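Local coordinates for protein arylmalonate decarboxylase (Bordetella bronchiseptica, PDB 3IXL) that catalyses the cofactor-free decarboxylation of 2-aryl-2-methylmalonates to 2-arylpropionates, releasing carbon dioxide, at residues A25-D30 with A227-G232; I34-G39 with V56-R61; S42-G47 with G152-E157; A121-Y126 with D182-S187. The protein carries 2 engineered substitutions. One frame throughout, in Å; residues are numbered along the deposited sequence.

Interaction 1: residues A25-D30 with A227-G232; sequences ARLYPD and AKARPG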
loop_
_atom_site.group_PDB
_atom_site.type_symbol
_atom_site.label_atom_id
_atom_site.label_comp_id
_atom_site.label_asym_id
_atom_site.label_seq_id
_atom_site.Cartn_x
_atom_site.Cartn_y
_atom_site.Cartn_z
ATOM N N ALA A 25 0.998 14.676 -0.067
ATOM C CA ALA A 25 1.370 16.075 0.166
ATOM C C ALA A 25 2.640 16.214 1.000
ATOM O O ALA A 25 3.322 17.235 0.932
ATOM C CB ALA A 25 0.227 16.819 0.823
ATOM N N ARG A 26 2.952 15.181 1.781
ATOM C CA ARG A 26 4.131 15.170 2.629
ATOM C C ARG A 26 5.328 14.536 1.921
ATOM O O ARG A 26 6.425 15.085 1.916
ATOM C CB ARG A 26 3.793 14.445 3.931
ATOM C CG ARG A 26 2.786 15.221 4.796
ATOM C CD ARG A 26 2.228 14.400 5.953
ATOM N NE ARG A 26 3.225 14.181 6.995
ATOM C CZ ARG A 26 3.075 13.344 8.022
ATOM N NH1 ARG A 26 1.967 12.616 8.145
ATOM N NH2 ARG A 26 4.047 13.225 8.919
ATOM N N LEU A 27 5.100 13.401 1.274
ATOM C CA LEU A 27 6.177 12.699 0.579
ATOM C C LEU A 27 6.658 13.422 -0.670
ATOM O O LEU A 27 7.863 13.554 -0.903
ATOM C CB LEU A 27 5.722 11.295 0.177
ATOM C CG LEU A 27 5.475 10.296 1.301
ATOM C CD1 LEU A 27 4.745 9.080 0.750
ATOM C CD2 LEU A 27 6.789 9.897 1.928
ATOM N N TYR A 28 5.697 13.856 -1.481
ATOM C CA TYR A 28 5.963 14.420 -2.796
ATOM C C TYR A 28 5.169 15.710 -2.966
ATOM O O TYR A 28 4.258 15.768 -3.792
ATOM C CB TYR A 28 5.570 13.410 -3.883
ATOM C CG TYR A 28 6.355 12.111 -3.852
ATOM C CD1 TYR A 28 5.798 10.955 -3.317
ATOM C CD2 TYR A 28 7.645 12.039 -4.388
ATOM C CE1 TYR A 28 6.504 9.755 -3.297
ATOM C CE2 TYR A 28 8.366 10.849 -4.376
ATOM C CZ TYR A 28 7.783 9.706 -3.838
ATOM O OH TYR A 28 8.476 8.512 -3.802
ATOM N N PRO A 29 5.524 16.761 -2.195
ATOM C CA PRO A 29 4.714 17.981 -2.186
ATOM C C PRO A 29 4.631 18.678 -3.534
ATOM O O PRO A 29 3.673 19.416 -3.771
ATOM C CB PRO A 29 5.438 18.894 -1.187
ATOM C CG PRO A 29 6.778 18.314 -1.009
ATOM C CD PRO A 29 6.670 16.849 -1.271
ATOM N N ASP A 30 5.602 18.438 -4.409
ATOM C CA ASP A 30 5.611 19.116 -5.709
ATOM C C ASP A 30 5.124 18.257 -6.877
ATOM O O ASP A 30 5.269 18.634 -8.038
ATOM C CB ASP A 30 6.972 19.752 -5.960
ATOM C CG ASP A 30 7.313 20.823 -4.917
ATOM O OD1 ASP A 30 6.381 21.388 -4.288
ATOM O OD2 ASP A 30 8.512 21.099 -4.731
ATOM N N ALA A 227 11.580 11.042 -9.588
ATOM C CA ALA A 227 11.320 12.025 -8.536
ATOM C C ALA A 227 11.598 11.417 -7.168
ATOM O O ALA A 227 11.313 10.241 -6.936
ATOM C CB ALA A 227 9.885 12.531 -8.614
ATOM N N LYS A 228 12.176 12.215 -6.276
ATOM C CA LYS A 228 12.553 11.726 -4.948
ATOM C C LYS A 228 11.695 12.366 -3.870
ATOM O O LYS A 228 11.285 13.520 -3.987
ATOM C CB LYS A 228 14.046 11.963 -4.673
ATOM C CG LYS A 228 15.003 11.241 -5.639
ATOM C CD LYS A 228 14.763 9.723 -5.718
ATOM C CE LYS A 228 15.620 9.092 -6.813
ATOM N NZ LYS A 228 15.055 7.822 -7.348
ATOM N N ALA A 229 11.403 11.598 -2.828
ATOM C CA ALA A 229 10.587 12.101 -1.734
ATOM C C ALA A 229 11.398 13.005 -0.813
ATOM O O ALA A 229 12.634 12.930 -0.770
ATOM C CB ALA A 229 9.998 10.947 -0.932
ATOM N N ARG A 230 10.688 13.835 -0.061
ATOM C CA ARG A 230 11.301 14.569 1.035
ATOM C C ARG A 230 11.902 13.552 2.010
ATOM O O ARG A 230 11.399 12.431 2.104
ATOM C CB ARG A 230 10.264 15.459 1.717
ATOM C CG ARG A 230 9.792 16.629 0.850
ATOM C CD ARG A 230 10.848 17.747 0.763
ATOM N NE ARG A 230 10.387 18.879 -0.043
ATOM C CZ ARG A 230 9.692 19.912 0.429
ATOM N NH1 ARG A 230 9.373 19.985 1.713
ATOM N NH2 ARG A 230 9.319 20.888 -0.391
ATOM N N PRO A 231 12.995 13.916 2.710
ATOM C CA PRO A 231 13.698 12.941 3.549
ATOM C C PRO A 231 13.001 12.642 4.872
ATOM O O PRO A 231 12.199 13.444 5.343
ATOM C CB PRO A 231 15.045 13.624 3.814
ATOM C CG PRO A 231 14.720 15.056 3.786
ATOM C CD PRO A 231 13.646 15.238 2.744
ATOM N N GLY A 232 13.330 11.490 5.451
ATOM C CA GLY A 232 12.881 11.133 6.797
ATOM C C GLY A 232 11.657 10.242 6.882
ATOM O O GLY A 232 11.068 10.092 7.961
HETATM O O HOH W 1 9.577 15.351 -2.851
HETATM O O HOH W 2 10.819 8.221 -5.084
HETATM O O HOH W 3 10.474 21.067 -2.868
#
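Where helix 23-27 ends, Leu27 and Tyr28 meet Ala229 and Arg230 of the C-terminal loop that joins helix 211-222 to helix 235-238, so the contact ties the start of the chain to its tail. Leu27 O takes the single direct hydrogen bond between the segments, from Arg230 N at 3.0 Å, the donor lying in the carbonyl plane. Water 1 donates a second bond to Leu27 O and another to Lys228 O. Just past the helix, the Tyr28 ring receives Ala229 CB over one face in a CH-pi contact, 4.1 Å from the ring centroid and offset toward the rim. At the ring edge, water 2 links Tyr28 OH to Ala227 O. Phe216 and Val220 of helix 211-222 and Phe237 of helix 235-238 also touch Tyr28. Farther out, the Arg230 chain bends at CD (chi2 -75°), and Pro29 CG sits over the centre of its guanidinium, 3.6 Å from Arg230 CZ. Asp30 OD2 stays 4.4 Å from Arg230 NH2, too far for a salt bridge; water 3, in the guanidinium plane, spans the pair, donating to Asp30 OD2 and accepting from Arg230 NH2, 2.7 Å from each.

Interaction 2: residues I34-G39 with V56-R61; sequences IASGLG and VDHARR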
loop_
_atom_site.group_PDB
_atom_site.type_symbol
_atom_site.label_atom_id
_atom_site.label_comp_id
_atom_site.label_asym_id
_atom_site.label_seq_id
_atom_site.Cartn_x
_atom_site.Cartn_y
_atom_site.Cartn_z
ATOM N N ILE A 34 -4.192 12.893 -8.593
ATOM C CA ILE A 34 -5.642 12.955 -8.702
ATOM C C ILE A 34 -6.201 11.612 -8.289
ATOM O O ILE A 34 -5.499 10.597 -8.389
ATOM C CB ILE A 34 -6.123 13.353 -10.125
ATOM C CG1 ILE A 34 -5.598 12.379 -11.188
ATOM C CG2 ILE A 34 -5.732 14.808 -10.428
ATOM C CD1 ILE A 34 -6.200 12.588 -12.586
ATOM N N ALA A 35 -7.437 11.600 -7.804
ATOM C CA ALA A 35 -7.995 10.382 -7.242
ATOM C C ALA A 35 -9.446 10.204 -7.602
ATOM O O ALA A 35 -10.133 11.154 -7.972
ATOM C CB ALA A 35 -7.797 10.330 -5.728
ATOM N N SER A 36 -9.882 8.960 -7.515
ATOM C CA SER A 36 -11.245 8.582 -7.808
ATOM C C SER A 36 -11.626 7.507 -6.793
ATOM O O SER A 36 -10.862 6.557 -6.569
ATOM C CB SER A 36 -11.345 8.076 -9.245
ATOM O OG SER A 36 -12.704 7.932 -9.636
ATOM N N GLY A 37 -12.788 7.671 -6.161
ATOM C CA GLY A 37 -13.182 6.846 -5.018
ATOM C C GLY A 37 -14.146 5.713 -5.291
ATOM O O GLY A 37 -15.150 5.891 -5.983
ATOM N N LEU A 38 -13.860 4.555 -4.702
ATOM C CA LEU A 38 -14.659 3.349 -4.912
ATOM C C LEU A 38 -15.931 3.290 -4.091
ATOM O O LEU A 38 -16.910 2.694 -4.533
ATOM C CB LEU A 38 -13.830 2.106 -4.592
ATOM C CG LEU A 38 -12.644 1.861 -5.512
ATOM C CD1 LEU A 38 -11.692 0.858 -4.908
ATOM C CD2 LEU A 38 -13.144 1.342 -6.843
ATOM N N GLY A 39 -15.904 3.864 -2.890
ATOM C CA GLY A 39 -17.002 3.702 -1.943
ATOM C C GLY A 39 -16.994 2.374 -1.209
ATOM O O GLY A 39 -18.055 1.809 -0.940
ATOM N N VAL A 56 -11.842 -1.038 -12.967
ATOM C CA VAL A 56 -11.503 -0.719 -14.356
ATOM C C VAL A 56 -12.142 0.602 -14.824
ATOM O O VAL A 56 -11.503 1.406 -15.501
ATOM C CB VAL A 56 -11.871 -1.894 -15.294
ATOM C CG1 VAL A 56 -11.859 -1.468 -16.755
ATOM C CG2 VAL A 56 -10.896 -3.040 -15.076
ATOM N N ASP A 57 -13.388 0.840 -14.424
ATOM C CA ASP A 57 -14.076 2.074 -14.798
ATOM C C ASP A 57 -13.425 3.294 -14.163
ATOM O O ASP A 57 -13.334 4.348 -14.789
ATOM C CB ASP A 57 -15.563 2.008 -14.441
ATOM C CG ASP A 57 -16.308 0.959 -15.254
ATOM O OD1 ASP A 57 -16.030 0.806 -16.467
ATOM O OD2 ASP A 57 -17.162 0.266 -14.669
ATOM N N HIS A 58 -12.956 3.147 -12.922
ATOM C CA HIS A 58 -12.248 4.241 -12.258
ATOM C C HIS A 58 -10.900 4.509 -12.930
ATOM O O HIS A 58 -10.493 5.658 -13.078
ATOM C CB HIS A 58 -12.073 3.965 -10.763
ATOM C CG HIS A 58 -13.320 4.188 -9.970
ATOM N ND1 HIS A 58 -13.679 5.428 -9.487
ATOM C CD2 HIS A 58 -14.306 3.338 -9.598
ATOM C CE1 HIS A 58 -14.826 5.330 -8.840
ATOM N NE2 HIS A 58 -15.229 4.074 -8.894
ATOM N N ALA A 59 -10.222 3.440 -13.356
ATOM C CA ALA A 59 -8.986 3.590 -14.131
ATOM C C ALA A 59 -9.220 4.413 -15.412
ATOM O O ALA A 59 -8.438 5.310 -15.732
ATOM C CB ALA A 59 -8.378 2.219 -14.449
ATOM N N ARG A 60 -10.294 4.092 -16.130
ATOM C CA ARG A 60 -10.662 4.803 -17.348
ATOM C C ARG A 60 -10.970 6.277 -17.067
ATOM O O ARG A 60 -10.569 7.148 -17.848
ATOM C CB ARG A 60 -11.867 4.142 -18.010
ATOM C CG ARG A 60 -11.608 2.782 -18.650
ATOM C CD ARG A 60 -12.897 2.290 -19.323
ATOM N NE ARG A 60 -12.780 0.966 -19.930
ATOM C CZ ARG A 60 -12.367 0.738 -21.175
ATOM N NH1 ARG A 60 -12.012 1.747 -21.967
ATOM N NH2 ARG A 60 -12.301 -0.507 -21.631
ATOM N N ARG A 61 -11.666 6.560 -15.959
ATOM C CA ARG A 61 -11.936 7.957 -15.596
ATOM C C ARG A 61 -10.632 8.720 -15.420
ATOM O O ARG A 61 -10.454 9.815 -15.959
ATOM C CB ARG A 61 -12.781 8.089 -14.323
ATOM C CG ARG A 61 -13.030 9.562 -13.986
ATOM C CD ARG A 61 -13.494 9.800 -12.580
ATOM N NE ARG A 61 -13.454 11.233 -12.269
ATOM C CZ ARG A 61 -13.372 11.739 -11.040
ATOM N NH1 ARG A 61 -13.309 10.926 -9.988
ATOM N NH2 ARG A 61 -13.335 13.059 -10.858
HETATM O O HOH W 4 -17.058 2.294 -7.283
#
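Ala35 O and Arg61 NH1 make the first, loose approach between strand 33-37 and helix 55-64, at 3.8 Å. One residue on, Ser36 carries the polar part of the contact: its OG stands anti to the backbone N (chi1 -169°) and meets two side chains of the helix. His58 ND1 lies 2.7 Å from Ser36 OG, a short hydrogen bond in which either atom could be the donor, and the hydroxyl oxygen sits in the plane of the imidazole, at its edge. From one helical turn further along, Arg61 NH1 donates to the same Ser36 OG over 3.1 Å, again nearly within the plane of the flat group. The Arg61 chain is extended from CG to NE, which carries the guanidinium out to the strand. Helix 55-64 belongs to the beta-alpha-beta crossover from strand 33-37, outermost in a four-stranded parallel sheet, to strand 67-72, passing strand 8-13; helix and strand directions are 150° apart, and strand 33-37 is bonded through its backbone to strand 8-13. Gly37 follows, its O 2.9 Å from His58 CE1, close to a ring carbon; the angle to His58 NE2 is too poor for a hydrogen bond. Leu38 then brings CD2 to within 3.6 Å of His58 CD2, the two side chains crossing obliquely; Ile12 of strand 8-13 touches both of them. Leu38 O accepts from water 4, which is also hydrogen-bonded to His58 NE2 at 3.0 Å, so that both imidazole nitrogens have a partner.

Interaction 3: residues S42-G47 with G152-E157; sequences SVTPEG and GITGVE. With SO4 (sulfate ion), chain B.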
loop_
_atom_site.group_PDB
_atom_site.type_symbol
_atom_site.label_atom_id
_atom_site.label_comp_id
_atom_site.label_asym_id
_atom_site.label_seq_id
_atom_site.Cartn_x
_atom_site.Cartn_y
_atom_site.Cartn_z
ATOM N N SER A 42 -16.441 -1.771 3.878
ATOM C CA SER A 42 -15.686 -2.358 4.971
ATOM C C SER A 42 -14.449 -3.016 4.384
ATOM O O SER A 42 -14.448 -3.437 3.217
ATOM C CB SER A 42 -16.523 -3.397 5.716
ATOM O OG SER A 42 -16.810 -4.493 4.871
ATOM N N VAL A 43 -13.407 -3.114 5.201
ATOM C CA VAL A 43 -12.156 -3.729 4.783
ATOM C C VAL A 43 -12.287 -5.230 5.066
ATOM O O VAL A 43 -11.695 -5.768 5.992
ATOM C CB VAL A 43 -10.937 -3.048 5.474
ATOM C CG1 VAL A 43 -9.633 -3.584 4.922
ATOM C CG2 VAL A 43 -11.014 -1.513 5.309
ATOM N N THR A 44 -13.120 -5.881 4.256
ATOM C CA THR A 44 -13.404 -7.306 4.355
ATOM C C THR A 44 -13.641 -7.803 2.928
ATOM O O THR A 44 -14.033 -7.012 2.070
ATOM C CB THR A 44 -14.711 -7.597 5.149
ATOM O OG1 THR A 44 -15.820 -6.996 4.486
ATOM C CG2 THR A 44 -14.652 -7.097 6.590
ATOM N N PRO A 45 -13.436 -9.115 2.679
ATOM C CA PRO A 45 -13.790 -9.705 1.378
ATOM C C PRO A 45 -15.206 -9.378 0.889
ATOM O O PRO A 45 -15.383 -9.068 -0.291
ATOM C CB PRO A 45 -13.592 -11.205 1.619
ATOM C CG PRO A 45 -12.475 -11.238 2.629
ATOM C CD PRO A 45 -12.776 -10.101 3.558
ATOM N N GLU A 46 -16.191 -9.415 1.781
ATOM C CA GLU A 46 -17.555 -9.026 1.409
ATOM C C GLU A 46 -17.587 -7.582 0.911
ATOM O O GLU A 46 -18.263 -7.269 -0.079
ATOM C CB GLU A 46 -18.527 -9.236 2.577
ATOM C CG GLU A 46 -18.413 -10.611 3.238
ATOM C CD GLU A 46 -17.475 -10.617 4.447
ATOM O OE1 GLU A 46 -16.267 -10.934 4.294
ATOM O OE2 GLU A 46 -17.961 -10.300 5.559
ATOM N N GLY A 47 -16.837 -6.705 1.578
ATOM C CA GLY A 47 -16.724 -5.323 1.133
ATOM C C GLY A 47 -16.030 -5.220 -0.216
ATOM O O GLY A 47 -16.493 -4.502 -1.108
ATOM N N GLY A 152 -7.247 -5.670 13.908
ATOM C CA GLY A 152 -8.624 -6.189 13.783
ATOM C C GLY A 152 -9.676 -5.147 13.437
ATOM O O GLY A 152 -10.813 -5.212 13.909
ATOM N N ILE A 153 -9.303 -4.192 12.589
ATOM C CA ILE A 153 -10.189 -3.104 12.173
ATOM C C ILE A 153 -10.769 -3.365 10.784
ATOM O O ILE A 153 -10.046 -3.777 9.873
ATOM C CB ILE A 153 -9.419 -1.752 12.158
ATOM C CG1 ILE A 153 -8.873 -1.438 13.553
ATOM C CG2 ILE A 153 -10.315 -0.606 11.662
ATOM C CD1 ILE A 153 -7.876 -0.285 13.579
ATOM N N THR A 154 -12.070 -3.124 10.617
ATOM C CA THR A 154 -12.662 -3.188 9.278
ATOM C C THR A 154 -13.199 -1.863 8.769
ATOM O O THR A 154 -13.558 -1.766 7.605
ATOM C CB THR A 154 -13.786 -4.233 9.154
ATOM O OG1 THR A 154 -14.886 -3.863 9.994
ATOM C CG2 THR A 154 -13.258 -5.614 9.503
ATOM N N GLY A 155 -13.257 -0.846 9.626
ATOM C CA GLY A 155 -13.768 0.455 9.200
ATOM C C GLY A 155 -12.683 1.301 8.562
ATOM O O GLY A 155 -11.583 1.400 9.096
ATOM N N VAL A 156 -12.998 1.925 7.430
ATOM C CA VAL A 156 -12.039 2.801 6.747
ATOM C C VAL A 156 -11.640 4.000 7.621
ATOM O O VAL A 156 -10.449 4.260 7.826
ATOM C CB VAL A 156 -12.582 3.276 5.375
ATOM C CG1 VAL A 156 -11.711 4.389 4.793
ATOM C CG2 VAL A 156 -12.670 2.110 4.405
ATOM N N GLU A 157 -12.632 4.723 8.138
ATOM C CA GLU A 157 -12.376 5.868 9.026
ATOM C C GLU A 157 -11.644 5.490 10.313
ATOM O O GLU A 157 -10.787 6.243 10.796
ATOM C CB GLU A 157 -13.679 6.607 9.364
ATOM C CG GLU A 157 -13.907 7.891 8.582
ATOM C CD GLU A 157 -13.654 7.738 7.097
ATOM O OE1 GLU A 157 -14.352 6.927 6.445
ATOM O OE2 GLU A 157 -12.754 8.436 6.585
HETATM S S SO4 B . -20.678 -4.199 6.483
HETATM O O1 SO4 B . -20.138 -3.184 7.389
HETATM O O2 SO4 B . -19.747 -4.391 5.373
HETATM O O3 SO4 B . -20.837 -5.464 7.199
HETATM O O4 SO4 B . -21.980 -3.761 5.981
HETATM O O HOH W 5 -9.775 -5.923 8.127
#
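Val43 N donates to Thr154 O over 2.8 Å, an almost straight bond (167° at the hydrogen) that arrives on a carbonyl lone pair. Val43 CG2, set beside its own backbone N, also lies against Thr154 O, 3.4 Å away, while its other neighbour across the contact is Val156 CG2 at 4.1 Å; these two valine side chains cross at about a right angle. Thr44 and Thr154 meet through their methyls, Thr44 CG2 to Thr154 CG2 3.6 Å. Both threonines hold OG1 between the backbone N and the carbonyl carbon (chi1 61° in Thr44), which leaves each CG2 anti to the carbonyl carbon. Two helix starts are brought together here. Thr44 is the N-cap of helix 45-51, its OG1 accepting from Gly47 N, and Gly155 occupies the N-cap position of helix 156-160; Val43 is the centre of an inverse gamma turn leading into the first of them. The capping hydroxyl has a second task, donating to Ser42 OG over 2.7 Å, and Ser42 OG in turn donates to O2 of a sulfate ion, probably from the crystallisation liquor. Val156 belongs to the pocket of the bound 2-phenylacetic acid, and the methyls of Val43 also come close to that ligand, Val43 CG2 4.1 Å from its C2'; Met159 and Tyr126 touch Val43 as well. Beside the direct backbone bond, water 5 donates to Val43 O and, at 2.8 Å, to Ile153 O.

Interaction 4: residues A121-Y126 with D182-S187; sequences ALATAY and DGILLS. With PAC (2-phenylacetic acid), chain C.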
loop_
_atom_site.group_PDB
_atom_site.type_symbol
_atom_site.label_atom_id
_atom_site.label_comp_id
_atom_site.label_asym_id
_atom_site.label_seq_id
_atom_site.Cartn_x
_atom_site.Cartn_y
_atom_site.Cartn_z
ATOM N N ALA A 121 8.054 -9.706 8.879
ATOM C CA ALA A 121 7.091 -9.658 9.972
ATOM C C ALA A 121 5.921 -8.787 9.523
ATOM O O ALA A 121 6.131 -7.769 8.852
ATOM C CB ALA A 121 7.741 -9.087 11.220
ATOM N N LEU A 122 4.706 -9.175 9.903
ATOM C CA LEU A 122 3.501 -8.449 9.485
ATOM C C LEU A 122 2.890 -7.670 10.636
ATOM O O LEU A 122 2.607 -8.231 11.699
ATOM C CB LEU A 122 2.454 -9.426 8.941
ATOM C CG LEU A 122 2.878 -10.427 7.861
ATOM C CD1 LEU A 122 1.707 -11.319 7.412
ATOM C CD2 LEU A 122 3.512 -9.715 6.674
ATOM N N ALA A 123 2.676 -6.375 10.420
ATOM C CA ALA A 123 2.000 -5.512 11.381
ATOM C C ALA A 123 0.854 -4.922 10.590
ATOM O O ALA A 123 1.094 -4.129 9.680
ATOM C CB ALA A 123 2.945 -4.406 11.855
ATOM N N THR A 124 -0.383 -5.320 10.889
ATOM C CA THR A 124 -1.492 -4.933 10.004
ATOM C C THR A 124 -2.667 -4.339 10.758
ATOM O O THR A 124 -2.773 -4.481 11.985
ATOM C CB THR A 124 -2.048 -6.110 9.187
ATOM O OG1 THR A 124 -3.044 -6.786 9.970
ATOM C CG2 THR A 124 -0.944 -7.078 8.744
ATOM N N ALA A 125 -3.565 -3.703 10.003
ATOM C CA ALA A 125 -4.768 -3.122 10.559
ATOM C C ALA A 125 -5.912 -4.137 10.598
ATOM O O ALA A 125 -6.951 -3.841 11.169
ATOM C CB ALA A 125 -5.181 -1.909 9.739
ATOM N N TYR A 126 -5.712 -5.306 9.988
ATOM C CA TYR A 126 -6.840 -6.151 9.551
ATOM C C TYR A 126 -7.336 -7.201 10.523
ATOM O O TYR A 126 -6.666 -7.539 11.502
ATOM C CB TYR A 126 -6.471 -6.912 8.279
ATOM C CG TYR A 126 -5.776 -6.147 7.183
ATOM C CD1 TYR A 126 -4.548 -6.585 6.690
ATOM C CD2 TYR A 126 -6.372 -5.037 6.595
ATOM C CE1 TYR A 126 -3.914 -5.917 5.652
ATOM C CE2 TYR A 126 -5.742 -4.350 5.552
ATOM C CZ TYR A 126 -4.512 -4.811 5.092
ATOM O OH TYR A 126 -3.870 -4.161 4.052
ATOM N N ASP A 182 13.861 -10.049 8.295
ATOM C CA ASP A 182 14.629 -9.067 7.519
ATOM C C ASP A 182 14.019 -7.674 7.583
ATOM O O ASP A 182 14.708 -6.684 7.371
ATOM C CB ASP A 182 14.706 -9.466 6.040
ATOM C CG ASP A 182 15.388 -10.792 5.805
ATOM O OD1 ASP A 182 16.355 -11.111 6.534
ATOM O OD2 ASP A 182 14.972 -11.501 4.863
ATOM N N GLY A 183 12.716 -7.607 7.839
ATOM C CA GLY A 183 12.006 -6.335 7.809
ATOM C C GLY A 183 10.560 -6.526 8.183
ATOM O O GLY A 183 10.136 -7.621 8.546
ATOM N N ILE A 184 9.814 -5.435 8.090
ATOM C CA ILE A 184 8.434 -5.397 8.550
ATOM C C ILE A 184 7.547 -4.830 7.449
ATOM O O ILE A 184 7.896 -3.822 6.819
ATOM C CB ILE A 184 8.304 -4.520 9.828
ATOM C CG1 ILE A 184 9.192 -5.082 10.955
ATOM C CG2 ILE A 184 6.843 -4.414 10.290
ATOM C CD1 ILE A 184 9.523 -4.082 12.052
ATOM N N LEU A 185 6.413 -5.488 7.221
ATOM C CA LEU A 185 5.361 -4.920 6.388
ATOM C C LEU A 185 4.274 -4.367 7.300
ATOM O O LEU A 185 3.666 -5.105 8.070
ATOM C CB LEU A 185 4.774 -5.966 5.434
ATOM C CG LEU A 185 3.550 -5.519 4.625
ATOM C CD1 LEU A 185 3.896 -4.353 3.704
ATOM C CD2 LEU A 185 3.006 -6.699 3.817
ATOM N N LEU A 186 4.061 -3.059 7.222
ATOM C CA LEU A 186 2.985 -2.385 7.927
ATOM C C LEU A 186 1.860 -2.193 6.912
ATOM O O LEU A 186 1.925 -1.333 6.023
ATOM C CB LEU A 186 3.488 -1.060 8.507
ATOM C CG LEU A 186 2.529 -0.129 9.253
ATOM C CD1 LEU A 186 1.758 -0.841 10.374
ATOM C CD2 LEU A 186 3.356 1.019 9.824
ATOM N N SER A 187 0.837 -3.037 7.022
ATOM C CA SER A 187 -0.151 -3.155 5.959
ATOM C C SER A 187 -1.480 -2.500 6.291
ATOM O O SER A 187 -2.074 -2.738 7.348
ATOM C CB SER A 187 -0.355 -4.619 5.549
ATOM O OG SER A 187 -1.028 -4.693 4.295
HETATM C C1 PAC C . -5.773 -1.708 2.489
HETATM C C2 PAC C . -7.088 -1.071 2.899
HETATM C "C1'" PAC C . -7.291 0.427 2.797
HETATM C "C2'" PAC C . -8.204 0.980 3.700
HETATM C "C3'" PAC C . -8.480 2.346 3.693
HETATM C "C4'" PAC C . -7.844 3.169 2.769
HETATM C "C5'" PAC C . -6.925 2.626 1.862
HETATM C "C6'" PAC C . -6.650 1.255 1.863
HETATM O O1 PAC C . -4.778 -1.038 2.095
HETATM O O2 PAC C . -5.743 -2.969 2.576
#
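Tyr126 OH takes part in two hydrogen bonds: Ser187 OG donates to it over 2.9 Å, and the phenol itself donates to O2 of bound 2-phenylacetic acid over 2.7 Å. Ser187 OG, anti to its backbone N (chi1 -164°), also comes within 3.4 Å of Tyr126 CE1, whereas the ligand oxygen lies near the ring plane at the other edge, by CE2. Ser187 O sits over one face of the ring. The bond from Ser187 OG probably helps to fix the phenol beside the ligand, and Ser76, Thr75 and Gly189 supply further hydrogen bonds to the ligand. Behind this site, strands 119-124 and 183-187 run parallel as the two middle strands of a four-stranded sheet. Their backbones are joined by five hydrogen bonds, from Ala121 N to Gly183 O at one end to Ala125 N to Ser187 O, 3.2 Å, at the ligand end. Leu122 CD2 packs on Leu185 CB on one face, covered by Leu138 and Leu134 of helix 128-140. On the other, Ala123 CB meets Leu186 CD1 at 4.0 Å and Ile184 CG2, under helix 164-176. Thr124 OG1 accepts from Tyr126 N in an ST turn and is also hydrogen-bonded to Asn131 OD1.

In the fold
Interaction 4 is wholly buried and joins two central strands of one four-stranded parallel sheet by backbone bonds, whereas interaction 2 lies at the surface, where side chains of a helix meet the edge strand of the other sheet. Interactions 1 and 3 are partly buried loop contacts, each with one direct backbone bond and bridging water, but interaction 1 adds an aromatic and a guanidinium face, interaction 3 valine and threonine methyls and a capping hydroxyl. Interactions 3 and 4 touch, through Val43 on Tyr126 and a probable hydrogen bond from Ile153 N to Ala125 O, and both hold ligand-pocket residues. Interactions 1 and 3 lie on opposite sides of the chain's centre, 29 Å apart between centres.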